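Local coordinates for protein alcohol dehydrogenase (Thermus thermophilus, PDB 2EIH) that binds zinc through four cysteines and probably works as an NAD(P)-dependent oxidoreductase of the medium-chain alcohol dehydrogenase type, at residues Leu42-Arg47 with Leu328-Arg333; Glu320-Gly325 with Val338-Gly343; Lys225-Leu230 with Lys234-Val239; Leu171-Gly176 with Glu249-Ala254. All coordinates share one frame; numbering follows the deposited sequence.

Contact 1 of 4, residues Leu42-Arg47 with Leu328-Arg333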
loop_
_atom_site.group_PDB
_atom_site.type_symbol
_atom_site.label_atom_id
_atom_site.label_comp_id
_atom_site.label_asym_id
_atom_site.label_seq_id
_atom_site.Cartn_x
_atom_site.Cartn_y
_atom_site.Cartn_z
ATOM N N LEU A 42 -30.934 -4.130 6.367
ATOM C CA LEU A 42 -30.584 -4.458 7.737
ATOM C C LEU A 42 -31.813 -4.326 8.644
ATOM O O LEU A 42 -32.019 -5.144 9.547
ATOM C CB LEU A 42 -29.472 -3.524 8.219
ATOM C CG LEU A 42 -29.023 -3.643 9.675
ATOM C CD1 LEU A 42 -28.726 -5.100 10.024
ATOM C CD2 LEU A 42 -27.800 -2.774 9.878
ATOM N N ASP A 43 -32.629 -3.298 8.410
ATOM C CA ASP A 43 -33.820 -3.110 9.226
ATOM C C ASP A 43 -34.723 -4.335 9.067
ATOM O O ASP A 43 -35.433 -4.703 9.997
ATOM C CB ASP A 43 -34.620 -1.867 8.801
ATOM C CG ASP A 43 -33.759 -0.625 8.612
ATOM O OD1 ASP A 43 -32.595 -0.603 9.053
ATOM O OD2 ASP A 43 -34.265 0.344 8.010
ATOM N N VAL A 44 -34.696 -4.964 7.892
ATOM C CA VAL A 44 -35.537 -6.132 7.642
ATOM C C VAL A 44 -35.050 -7.355 8.412
ATOM O O VAL A 44 -35.857 -8.096 8.980
ATOM C CB VAL A 44 -35.613 -6.457 6.130
ATOM C CG1 VAL A 44 -36.405 -7.734 5.901
ATOM C CG2 VAL A 44 -36.276 -5.300 5.394
ATOM N N TRP A 45 -33.737 -7.565 8.436
ATOM C CA TRP A 45 -33.182 -8.698 9.158
ATOM C C TRP A 45 -33.512 -8.570 10.647
ATOM O O TRP A 45 -33.823 -9.564 11.312
ATOM C CB TRP A 45 -31.664 -8.783 8.940
ATOM C CG TRP A 45 -31.295 -8.940 7.496
ATOM C CD1 TRP A 45 -32.041 -9.548 6.528
ATOM C CD2 TRP A 45 -30.116 -8.448 6.845
ATOM N NE1 TRP A 45 -31.408 -9.461 5.313
ATOM C CE2 TRP A 45 -30.224 -8.789 5.476
ATOM C CE3 TRP A 45 -28.979 -7.752 7.281
ATOM C CZ2 TRP A 45 -29.237 -8.451 4.534
ATOM C CZ3 TRP A 45 -27.994 -7.416 6.342
ATOM C CH2 TRP A 45 -28.135 -7.768 4.986
ATOM N N VAL A 46 -33.472 -7.347 11.170
ATOM C CA VAL A 46 -33.785 -7.145 12.574
ATOM C C VAL A 46 -35.268 -7.398 12.793
ATOM O O VAL A 46 -35.654 -7.988 13.801
ATOM C CB VAL A 46 -33.429 -5.723 13.039
ATOM C CG1 VAL A 46 -33.869 -5.522 14.482
ATOM C CG2 VAL A 46 -31.924 -5.513 12.927
ATOM N N ARG A 47 -36.101 -6.972 11.846
ATOM C CA ARG A 47 -37.538 -7.182 11.972
ATOM C C ARG A 47 -37.895 -8.666 11.968
ATOM O O ARG A 47 -38.675 -9.124 12.800
ATOM C CB ARG A 47 -38.296 -6.473 10.843
ATOM C CG ARG A 47 -39.754 -6.925 10.743
ATOM C CD ARG A 47 -40.563 -6.181 9.700
ATOM N NE ARG A 47 -40.064 -6.292 8.330
ATOM C CZ ARG A 47 -40.153 -7.369 7.553
ATOM N NH1 ARG A 47 -39.662 -7.321 6.322
ATOM N NH2 ARG A 47 -40.714 -8.485 7.995
ATOM N N LEU A 328 -41.908 -2.955 -0.095
ATOM C CA LEU A 328 -41.264 -2.428 -1.290
ATOM C C LEU A 328 -39.803 -2.820 -1.390
ATOM O O LEU A 328 -39.296 -3.114 -2.471
ATOM C CB LEU A 328 -41.340 -0.907 -1.306
ATOM C CG LEU A 328 -42.658 -0.267 -1.696
ATOM C CD1 LEU A 328 -42.572 1.221 -1.450
ATOM C CD2 LEU A 328 -42.957 -0.562 -3.155
ATOM N N LEU A 329 -39.123 -2.802 -0.255
ATOM C CA LEU A 329 -37.707 -3.127 -0.212
ATOM C C LEU A 329 -37.435 -4.613 -0.332
ATOM O O LEU A 329 -36.489 -5.027 -0.995
ATOM C CB LEU A 329 -37.095 -2.599 1.082
ATOM C CG LEU A 329 -35.577 -2.709 1.152
ATOM C CD1 LEU A 329 -34.943 -1.974 -0.024
ATOM C CD2 LEU A 329 -35.106 -2.121 2.470
ATOM N N GLU A 330 -38.268 -5.419 0.312
ATOM C CA GLU A 330 -38.089 -6.858 0.265
ATOM C C GLU A 330 -38.259 -7.448 -1.125
ATOM O O GLU A 330 -37.658 -8.477 -1.440
ATOM C CB GLU A 330 -39.052 -7.544 1.230
ATOM C CG GLU A 330 -38.670 -7.370 2.685
ATOM C CD GLU A 330 -39.441 -8.305 3.587
ATOM O OE1 GLU A 330 -40.688 -8.200 3.631
ATOM O OE2 GLU A 330 -38.797 -9.148 4.248
ATOM N N GLU A 331 -39.071 -6.801 -1.955
ATOM C CA GLU A 331 -39.307 -7.288 -3.311
ATOM C C GLU A 331 -38.312 -6.751 -4.351
ATOM O O GLU A 331 -38.443 -7.035 -5.544
ATOM C CB GLU A 331 -40.743 -6.962 -3.742
ATOM C CG GLU A 331 -41.006 -5.501 -4.093
ATOM C CD GLU A 331 -42.480 -5.217 -4.416
ATOM O OE1 GLU A 331 -42.771 -4.181 -5.060
ATOM O OE2 GLU A 331 -43.350 -6.024 -4.013
ATOM N N ARG A 332 -37.313 -6.001 -3.887
ATOM C CA ARG A 332 -36.284 -5.414 -4.749
ATOM C C ARG A 332 -36.827 -4.886 -6.080
ATOM O O ARG A 332 -36.192 -5.047 -7.126
ATOM C CB ARG A 332 -35.165 -6.429 -5.034
ATOM C CG ARG A 332 -34.037 -6.497 -3.994
ATOM C CD ARG A 332 -34.274 -7.562 -2.921
ATOM N NE ARG A 332 -33.142 -7.660 -1.995
ATOM C CZ ARG A 332 -33.112 -8.447 -0.920
ATOM N NH1 ARG A 332 -32.040 -8.468 -0.134
ATOM N NH2 ARG A 332 -34.157 -9.211 -0.622
ATOM N N ARG A 333 -37.987 -4.242 -6.044
ATOM C CA ARG A 333 -38.582 -3.718 -7.264
ATOM C C ARG A 333 -38.205 -2.262 -7.497
ATOM O O ARG A 333 -37.826 -1.876 -8.602
ATOM C CB ARG A 333 -40.103 -3.876 -7.212
ATOM C CG ARG A 333 -40.812 -3.490 -8.491
ATOM C CD ARG A 333 -42.270 -3.946 -8.485
ATOM N NE ARG A 333 -43.119 -3.227 -7.535
ATOM C CZ ARG A 333 -43.427 -1.934 -7.621
ATOM N NH1 ARG A 333 -42.948 -1.200 -8.620
ATOM N NH2 ARG A 333 -44.232 -1.380 -6.719
#
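Glu-330 reaches from helix 322-330 to Val-44 and Arg-47 on helix 41-48, and its atoms can be followed outward one by one. CB is still remote, 5.1 Å from Arg-47 NH1. With CG anti to the carbonyl carbon (chi1 -73°) and the chain extended beyond it, the side chain runs toward the other helix. CG already lies 4.0 Å from Val-44 CG1, so the aliphatic part of the glutamate rests obliquely against the valine. Next comes Glu-330 CD, 2.9 Å from Arg-47 NH1: the nitrogen stands over the face of the carboxylate, nearly above CD, and so is about equally far from OE1 and OE2. The salt bridge is counted from Arg-47 NH1 to Glu-330 OE2, at 2.9 Å. The carboxylate and guanidinium planes stand 83° apart, which rules out the side-by-side pairing of two N-H groups with two oxygens. OE2 also borders Val-44 CG1, at 3.2 Å.

The contact joins two helices of the GroES-like, zinc-bearing half of the medium-chain dehydrogenase fold, 281 residues apart in sequence; helix 322-330 ends just beyond Glu-330 in a Schellman motif, with Arg-332 at positive phi and its N 3.2 Å from Leu-329 O. Were Glu-330 an alanine, Arg-47 NH1 would probably lose its counter-charge here and Val-44 CG1 its cover. The guanidinium has further holds, since Arg-47 NH2 donates to Gly-10 O and Arg-47 NE bonds to His-326 ND1. Beside the charged pair, Val-44 CG2 and Leu-329 CD2 make a loose apolar touch at 4.5 Å.

Contact 2 of 4, residues Glu320-Gly325 with Val338-Gly343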
loop_
_atom_site.group_PDB
_atom_site.type_symbol
_atom_site.label_atom_id
_atom_site.label_comp_id
_atom_site.label_asym_id
_atom_site.label_seq_id
_atom_site.Cartn_x
_atom_site.Cartn_y
_atom_site.Cartn_z
ATOM N N GLU A 320 -45.417 6.656 9.311
ATOM C CA GLU A 320 -46.408 5.683 9.751
ATOM C C GLU A 320 -46.626 4.546 8.773
ATOM O O GLU A 320 -47.405 3.643 9.042
ATOM C CB GLU A 320 -47.748 6.378 10.032
ATOM C CG GLU A 320 -48.263 7.235 8.884
ATOM C CD GLU A 320 -47.884 8.701 9.030
ATOM O OE1 GLU A 320 -46.776 8.987 9.530
ATOM O OE2 GLU A 320 -48.690 9.564 8.628
ATOM N N ALA A 321 -45.936 4.586 7.641
ATOM C CA ALA A 321 -46.096 3.545 6.639
ATOM C C ALA A 321 -44.832 2.700 6.475
ATOM O O ALA A 321 -44.591 2.138 5.405
ATOM C CB ALA A 321 -46.488 4.166 5.308
ATOM N N ALA A 322 -44.032 2.610 7.537
ATOM C CA ALA A 322 -42.801 1.825 7.502
ATOM C C ALA A 322 -43.042 0.392 7.027
ATOM O O ALA A 322 -42.212 -0.190 6.330
ATOM C CB ALA A 322 -42.152 1.819 8.877
ATOM N N ALA A 323 -44.184 -0.172 7.407
ATOM C CA ALA A 323 -44.541 -1.539 7.027
ATOM C C ALA A 323 -44.564 -1.671 5.514
ATOM O O ALA A 323 -43.901 -2.546 4.942
ATOM C CB ALA A 323 -45.900 -1.907 7.596
ATOM N N GLU A 324 -45.335 -0.804 4.865
ATOM C CA GLU A 324 -45.432 -0.808 3.407
ATOM C C GLU A 324 -44.057 -0.582 2.806
ATOM O O GLU A 324 -43.760 -1.076 1.722
ATOM C CB GLU A 324 -46.375 0.296 2.933
ATOM C CG GLU A 324 -46.348 0.491 1.426
ATOM C CD GLU A 324 -46.990 -0.656 0.671
ATOM O OE1 GLU A 324 -47.029 -1.788 1.203
ATOM O OE2 GLU A 324 -47.443 -0.435 -0.472
ATOM N N GLY A 325 -43.229 0.184 3.514
ATOM C CA GLY A 325 -41.890 0.457 3.039
ATOM C C GLY A 325 -41.031 -0.791 3.061
ATOM O O GLY A 325 -40.202 -0.996 2.173
ATOM N N VAL A 338 -35.531 3.767 -0.508
ATOM C CA VAL A 338 -36.893 3.921 -0.015
ATOM C C VAL A 338 -36.678 4.767 1.231
ATOM O O VAL A 338 -36.012 4.337 2.174
ATOM C CB VAL A 338 -37.532 2.563 0.375
ATOM C CG1 VAL A 338 -38.903 2.781 0.991
ATOM C CG2 VAL A 338 -37.650 1.691 -0.853
ATOM N N VAL A 339 -37.218 5.982 1.215
ATOM C CA VAL A 339 -37.063 6.905 2.320
ATOM C C VAL A 339 -38.351 7.292 3.000
ATOM O O VAL A 339 -39.322 7.696 2.358
ATOM C CB VAL A 339 -36.378 8.222 1.875
ATOM C CG1 VAL A 339 -36.130 9.104 3.094
ATOM C CG2 VAL A 339 -35.084 7.928 1.152
ATOM N N LEU A 340 -38.322 7.187 4.318
ATOM C CA LEU A 340 -39.442 7.543 5.166
ATOM C C LEU A 340 -39.313 9.018 5.514
ATOM O O LEU A 340 -38.223 9.508 5.807
ATOM C CB LEU A 340 -39.385 6.721 6.455
ATOM C CG LEU A 340 -40.260 5.475 6.627
ATOM C CD1 LEU A 340 -40.375 4.691 5.325
ATOM C CD2 LEU A 340 -39.683 4.623 7.748
ATOM N N GLN A 341 -40.438 9.718 5.470
ATOM C CA GLN A 341 -40.497 11.127 5.813
ATOM C C GLN A 341 -41.076 11.197 7.212
ATOM O O GLN A 341 -42.224 10.817 7.428
ATOM C CB GLN A 341 -41.401 11.875 4.840
ATOM C CG GLN A 341 -40.845 11.994 3.436
ATOM C CD GLN A 341 -41.890 12.497 2.466
ATOM O OE1 GLN A 341 -42.970 11.919 2.371
ATOM N NE2 GLN A 341 -41.572 13.557 1.721
ATOM N N VAL A 342 -40.277 11.680 8.156
ATOM C CA VAL A 342 -40.695 11.776 9.552
ATOM C C VAL A 342 -41.410 13.086 9.808
ATOM O O VAL A 342 -42.602 13.111 10.113
ATOM C CB VAL A 342 -39.488 11.710 10.488
ATOM C CG1 VAL A 342 -39.937 11.807 11.931
ATOM C CG2 VAL A 342 -38.724 10.426 10.240
ATOM N N GLY A 343 -40.661 14.177 9.696
ATOM C CA GLY A 343 -41.227 15.495 9.909
ATOM C C GLY A 343 -40.540 16.531 9.043
ATOM O O GLY A 343 -40.412 17.688 9.496
ATOM O OXT GLY A 343 -40.148 16.185 7.904
#
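Neither face nor edge of any aromatic ring, carboxylate or guanidinium enters the meeting of Ala-322 and Gly-325 with Leu-340 and Val-338; the flat group involved is a backbone carbonyl, Gly-325 O, which Val-338 CG1 approaches to 4.2 Å. The four residues pack helix 322-330 onto strand 337-341 within a beta-alpha-beta unit, in which strands 313-318 and 337-341 run parallel and the helix links them. The CA atoms of Gly-325 and Val-338 are 6.8 Å apart, those of Ala-322 and Leu-340 7.0 Å. This spacing is consistent with the small residues Ala-322 and Gly-325 on the helix side. A beta carbon modelled on Gly-325 would point at the strand, 3.6 Å from Leu-340 CD1, and would also crowd Ala-322 O within its own helix. Helical pairing begins at the N-cap position, Ala-321, whose O accepts Gly-325 N. Ala-322 CB also touches Tyr-121, while Leu-39 lies against both Val-338 and Leu-340. No polar bond crosses between the segments. The closest approach is made by one leucine branch: Leu-340 CD2 sits 3.9 Å from Ala-322 CB and 4.2 Å from Ala-322 CA.

Contact 3 of 4, residues Lys225-Leu230 with Lys234-Val239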
loop_
_atom_site.group_PDB
_atom_site.type_symbol
_atom_site.label_atom_id
_atom_site.label_comp_id
_atom_site.label_asym_id
_atom_site.label_seq_id
_atom_site.Cartn_x
_atom_site.Cartn_y
_atom_site.Cartn_z
ATOM N N LYS A 225 -20.854 -13.968 -20.746
ATOM C CA LYS A 225 -20.186 -13.913 -22.038
ATOM C C LYS A 225 -20.218 -12.518 -22.626
ATOM O O LYS A 225 -19.309 -12.122 -23.358
ATOM C CB LYS A 225 -20.844 -14.891 -23.008
ATOM C CG LYS A 225 -20.661 -16.350 -22.617
ATOM C CD LYS A 225 -21.466 -17.281 -23.514
ATOM C CE LYS A 225 -21.118 -18.740 -23.247
ATOM N NZ LYS A 225 -19.680 -19.042 -23.541
ATOM N N GLU A 226 -21.269 -11.769 -22.314
ATOM C CA GLU A 226 -21.371 -10.413 -22.824
ATOM C C GLU A 226 -20.375 -9.500 -22.124
ATOM O O GLU A 226 -19.782 -8.616 -22.747
ATOM C CB GLU A 226 -22.798 -9.880 -22.671
ATOM C CG GLU A 226 -23.622 -10.079 -23.924
ATOM C CD GLU A 226 -22.983 -9.413 -25.135
ATOM O OE1 GLU A 226 -22.923 -8.165 -25.168
ATOM O OE2 GLU A 226 -22.521 -10.134 -26.044
ATOM N N VAL A 227 -20.180 -9.718 -20.830
ATOM C CA VAL A 227 -19.236 -8.902 -20.087
ATOM C C VAL A 227 -17.847 -9.149 -20.669
ATOM O O VAL A 227 -17.087 -8.214 -20.891
ATOM C CB VAL A 227 -19.264 -9.250 -18.581
ATOM C CG1 VAL A 227 -18.310 -8.355 -17.815
ATOM C CG2 VAL A 227 -20.678 -9.084 -18.045
ATOM N N ARG A 228 -17.524 -10.409 -20.932
ATOM C CA ARG A 228 -16.230 -10.748 -21.507
ATOM C C ARG A 228 -16.083 -10.045 -22.856
ATOM O O ARG A 228 -15.066 -9.404 -23.132
ATOM C CB ARG A 228 -16.121 -12.259 -21.712
ATOM C CG ARG A 228 -16.426 -13.095 -20.477
ATOM C CD ARG A 228 -15.274 -13.109 -19.492
ATOM N NE ARG A 228 -14.095 -13.767 -20.045
ATOM C CZ ARG A 228 -13.049 -14.156 -19.319
ATOM N NH1 ARG A 228 -12.018 -14.749 -19.907
ATOM N NH2 ARG A 228 -13.039 -13.970 -18.004
ATOM N N ARG A 229 -17.109 -10.167 -23.696
ATOM C CA ARG A 229 -17.110 -9.550 -25.026
ATOM C C ARG A 229 -16.956 -8.032 -24.933
ATOM O O ARG A 229 -16.331 -7.405 -25.789
ATOM C CB ARG A 229 -18.421 -9.882 -25.754
ATOM C CG ARG A 229 -18.458 -9.480 -27.228
ATOM C CD ARG A 229 -19.866 -9.615 -27.807
ATOM N NE ARG A 229 -20.698 -8.448 -27.508
ATOM C CZ ARG A 229 -20.445 -7.227 -27.970
ATOM N NH1 ARG A 229 -19.387 -7.017 -28.753
ATOM N NH2 ARG A 229 -21.241 -6.216 -27.651
ATOM N N LEU A 230 -17.531 -7.461 -23.878
ATOM C CA LEU A 230 -17.494 -6.027 -23.644
ATOM C C LEU A 230 -16.186 -5.494 -23.057
ATOM O O LEU A 230 -16.004 -4.277 -22.969
ATOM C CB LEU A 230 -18.669 -5.629 -22.751
ATOM C CG LEU A 230 -19.824 -4.857 -23.408
ATOM C CD1 LEU A 230 -19.926 -5.196 -24.885
ATOM C CD2 LEU A 230 -21.130 -5.173 -22.686
ATOM N N LYS A 234 -11.056 -10.144 -22.138
ATOM C CA LYS A 234 -10.334 -10.425 -20.901
ATOM C C LYS A 234 -11.226 -10.571 -19.672
ATOM O O LYS A 234 -10.920 -11.359 -18.781
ATOM C CB LYS A 234 -9.270 -9.352 -20.632
ATOM C CG LYS A 234 -9.765 -8.178 -19.803
ATOM C CD LYS A 234 -8.639 -7.206 -19.480
ATOM C CE LYS A 234 -9.083 -6.131 -18.489
ATOM N NZ LYS A 234 -10.272 -5.364 -18.953
ATOM N N GLY A 235 -12.324 -9.820 -19.627
ATOM C CA GLY A 235 -13.220 -9.883 -18.481
ATOM C C GLY A 235 -13.070 -8.660 -17.587
ATOM O O GLY A 235 -12.172 -7.847 -17.802
ATOM N N ALA A 236 -13.936 -8.511 -16.588
ATOM C CA ALA A 236 -13.848 -7.354 -15.697
ATOM C C ALA A 236 -12.698 -7.483 -14.696
ATOM O O ALA A 236 -12.431 -8.566 -14.177
ATOM C CB ALA A 236 -15.165 -7.158 -14.956
ATOM N N ASP A 237 -12.022 -6.371 -14.436
ATOM C CA ASP A 237 -10.903 -6.352 -13.504
ATOM C C ASP A 237 -11.381 -6.324 -12.062
ATOM O O ASP A 237 -10.856 -7.043 -11.216
ATOM C CB ASP A 237 -10.037 -5.124 -13.753
ATOM C CG ASP A 237 -9.445 -5.109 -15.125
ATOM O OD1 ASP A 237 -8.553 -5.938 -15.397
ATOM O OD2 ASP A 237 -9.876 -4.275 -15.945
ATOM N N LYS A 238 -12.371 -5.474 -11.798
ATOM C CA LYS A 238 -12.947 -5.318 -10.466
ATOM C C LYS A 238 -14.443 -5.552 -10.515
ATOM O O LYS A 238 -15.104 -5.106 -11.449
ATOM C CB LYS A 238 -12.690 -3.910 -9.918
ATOM C CG LYS A 238 -11.353 -3.725 -9.224
ATOM C CD LYS A 238 -10.188 -4.023 -10.138
ATOM C CE LYS A 238 -8.862 -3.881 -9.405
ATOM N NZ LYS A 238 -8.365 -2.485 -9.314
ATOM N N VAL A 239 -14.979 -6.235 -9.508
ATOM C CA VAL A 239 -16.411 -6.516 -9.463
ATOM C C VAL A 239 -17.080 -6.170 -8.132
ATOM O O VAL A 239 -16.609 -6.554 -7.068
ATOM C CB VAL A 239 -16.686 -7.997 -9.757
ATOM C CG1 VAL A 239 -18.184 -8.264 -9.724
ATOM C CG2 VAL A 239 -16.102 -8.364 -11.109
#
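Arg-228 turns back on itself to meet Lys-234 and Gly-235: CG lies anti to the carbonyl carbon (chi1 -53°), and bends at chi2 (-77°) and chi3 (-65°) fold the guanidinium over the returning chain. Its face, not its edge, receives Lys-234 O, which stands 3.3 Å above the guanidinium plane and is offset toward the rim. The N-H groups are therefore badly aimed: Arg-228 NH2 comes to 3.5 Å from Lys-234 O, but the angle is too poor for a hydrogen bond. Lower on the side chain, Arg-228 CD packs 4.0 Å from Gly-235 CA. A side chain at Gly-235 would not fit, because a modelled beta carbon falls 2.8 Å from Arg-228 NH2 and the positive phi would press it against the preceding carbonyl.

Helix 223-230 and strand 236-241 belong to the Rossmann-type domain, where this connection carries the chain from edge strand 214-217 back to a central position beside strand 169-172. On the buried side of the turn Val-227 CG1 meets Ala-236 CB at 4.4 Å, with Leu-171 touching both residues. A serine in place of Arg-228 would probably uncover Lys-234 O and Gly-235 CA, opening a gap over the turn. Lys-234 sends its amine the other way, to a salt bridge with Asp-169, supplemented by a weak one in which Lys-234 NZ is 3.2 Å from Asp-237 OD2.

Contact 4 of 4, residues Leu171-Gly176 with Glu249-Ala254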
loop_
_atom_site.group_PDB
_atom_site.type_symbol
_atom_site.label_atom_id
_atom_site.label_comp_id
_atom_site.label_asym_id
_atom_site.label_seq_id
_atom_site.Cartn_x
_atom_site.Cartn_y
_atom_site.Cartn_z
ATOM N N LEU A 171 -17.232 -4.040 -12.848
ATOM C CA LEU A 171 -18.537 -4.643 -13.103
ATOM C C LEU A 171 -19.368 -4.483 -11.835
ATOM O O LEU A 171 -18.942 -4.894 -10.752
ATOM C CB LEU A 171 -18.392 -6.133 -13.447
ATOM C CG LEU A 171 -19.659 -7.008 -13.529
ATOM C CD1 LEU A 171 -20.486 -6.650 -14.767
ATOM C CD2 LEU A 171 -19.255 -8.473 -13.594
ATOM N N VAL A 172 -20.536 -3.858 -11.967
ATOM C CA VAL A 172 -21.442 -3.664 -10.834
ATOM C C VAL A 172 -22.687 -4.536 -11.074
ATOM O O VAL A 172 -23.312 -4.452 -12.133
ATOM C CB VAL A 172 -21.892 -2.195 -10.716
ATOM C CG1 VAL A 172 -22.795 -2.026 -9.500
ATOM C CG2 VAL A 172 -20.675 -1.286 -10.607
ATOM N N MET A 173 -23.047 -5.358 -10.091
ATOM C CA MET A 173 -24.198 -6.245 -10.207
ATOM C C MET A 173 -25.526 -5.664 -9.747
ATOM O O MET A 173 -25.596 -4.918 -8.764
ATOM C CB MET A 173 -23.939 -7.545 -9.440
ATOM C CG MET A 173 -22.817 -8.396 -9.977
ATOM S SD MET A 173 -23.176 -9.067 -11.610
ATOM C CE MET A 173 -23.966 -10.641 -11.151
ATOM N N ALA A 174 -26.580 -6.028 -10.476
ATOM C CA ALA A 174 -27.947 -5.598 -10.166
ATOM C C ALA A 174 -28.080 -4.114 -9.861
ATOM O O ALA A 174 -28.118 -3.723 -8.708
ATOM C CB ALA A 174 -28.476 -6.416 -8.995
ATOM N N ALA A 175 -28.181 -3.297 -10.902
ATOM C CA ALA A 175 -28.303 -1.857 -10.725
ATOM C C ALA A 175 -29.599 -1.426 -10.037
ATOM O O ALA A 175 -30.649 -2.041 -10.219
ATOM C CB ALA A 175 -28.173 -1.158 -12.064
ATOM N N GLY A 176 -29.508 -0.361 -9.240
ATOM C CA GLY A 176 -30.665 0.164 -8.529
ATOM C C GLY A 176 -30.938 -0.490 -7.194
ATOM O O GLY A 176 -31.633 0.066 -6.340
ATOM N N GLU A 249 -21.623 -17.625 -9.803
ATOM C CA GLU A 249 -20.925 -18.471 -10.748
ATOM C C GLU A 249 -20.715 -17.681 -12.034
ATOM O O GLU A 249 -19.687 -17.815 -12.702
ATOM C CB GLU A 249 -21.750 -19.716 -11.032
ATOM C CG GLU A 249 -21.046 -20.731 -11.897
ATOM C CD GLU A 249 -21.968 -21.852 -12.309
ATOM O OE1 GLU A 249 -22.916 -21.577 -13.080
ATOM O OE2 GLU A 249 -21.747 -22.998 -11.857
ATOM N N GLY A 250 -21.702 -16.856 -12.372
ATOM C CA GLY A 250 -21.621 -16.043 -13.571
ATOM C C GLY A 250 -20.615 -14.925 -13.401
ATOM O O GLY A 250 -19.915 -14.551 -14.344
ATOM N N VAL A 251 -20.546 -14.386 -12.186
ATOM C CA VAL A 251 -19.615 -13.310 -11.875
ATOM C C VAL A 251 -18.198 -13.839 -12.011
ATOM O O VAL A 251 -17.370 -13.255 -12.710
ATOM C CB VAL A 251 -19.810 -12.807 -10.440
ATOM C CG1 VAL A 251 -18.778 -11.740 -10.123
ATOM C CG2 VAL A 251 -21.212 -12.260 -10.269
ATOM N N ILE A 252 -17.927 -14.955 -11.339
ATOM C CA ILE A 252 -16.610 -15.574 -11.386
ATOM C C ILE A 252 -16.184 -15.828 -12.824
ATOM O O ILE A 252 -15.006 -15.723 -13.168
ATOM C CB ILE A 252 -16.604 -16.900 -10.633
ATOM C CG1 ILE A 252 -16.796 -16.635 -9.144
ATOM C CG2 ILE A 252 -15.297 -17.637 -10.891
ATOM C CD1 ILE A 252 -16.732 -17.886 -8.296
ATOM N N LYS A 253 -17.165 -16.147 -13.657
ATOM C CA LYS A 253 -16.924 -16.421 -15.059
ATOM C C LYS A 253 -16.602 -15.112 -15.791
ATOM O O LYS A 253 -15.770 -15.072 -16.708
ATOM C CB LYS A 253 -18.169 -17.072 -15.673
ATOM C CG LYS A 253 -17.890 -18.159 -16.714
ATOM C CD LYS A 253 -17.519 -19.496 -16.067
ATOM C CE LYS A 253 -18.729 -20.171 -15.421
ATOM N NZ LYS A 253 -19.798 -20.483 -16.419
ATOM N N ALA A 254 -17.256 -14.037 -15.365
ATOM C CA ALA A 254 -17.074 -12.725 -15.977
ATOM C C ALA A 254 -15.852 -11.977 -15.465
ATOM O O ALA A 254 -15.465 -10.947 -16.016
ATOM C CB ALA A 254 -18.319 -11.880 -15.750
#
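Apolar packing accounts for everything that passes directly between the two segments, in two pairs: Met-173 with Val-251 and Leu-171 with Ala-254. In the first, the methionine curls at chi2 (-66°) and chi3 (-90°), which brings its methyl end over Val-251 CG2. That branch lies 3.3 Å from Met-173 CE, tighter than an ordinary carbon-carbon contact. The sulfur stays further off, with Met-173 SD 4.0 Å from Val-251 CG2. In the second pair, Leu-171 has CG anti to its own N (chi1 170°) and presents CD2 to the methyl of Ala-254, 4.1 Å from CB.

The spacing is that of a helix laid on a sheet: CA atoms are 8.6 Å apart for Met-173 and Val-251, and 8.7 Å for Leu-171 and Ala-254. Strand 169-172 is a central strand of the parallel six-stranded sheet of the Rossmann-type domain, and helix 248-254 covers it together with Val-227 of helix 223-230, while Val-239 of the neighbouring strand packs against both Leu-171 and Val-251. The turn that leaves the strand, with Gly-176 at positive phi, is consistent with the glycine-rich loop that contacts the dinucleotide in relatives.

Backbone hydrogen bonds stay inside each element or go to its neighbours. Leu-171 pairs with Lys-238 and Val-240, and Val-172 with Ile-195 and Thr-197; in the helix, Ala-254 N donates to Gly-250 O over 2.9 Å.

In the fold
Contacts 1 and 2 share helix 322-330: its start rests on a strand in contact 2, and its last turn reaches helix 41-48 in contact 1, their centres about 13 Å apart. Contacts 3 and 4 adjoin in the Rossmann-type domain, about 9 Å between centres, and touch through one strand pairing and through a probable bond from Ala-236 N to Ala-254 O at the helix end. Contacts 2 and 3 lie on opposite sides of the chain's centre. The chemistry differs with place: contacts 2 and 4 are buried and wholly apolar, contact 1 is partly buried and adds a salt bridge, and contact 3 is also largely buried, but its outer part is formed by Arg-228 and exposed Lys-234.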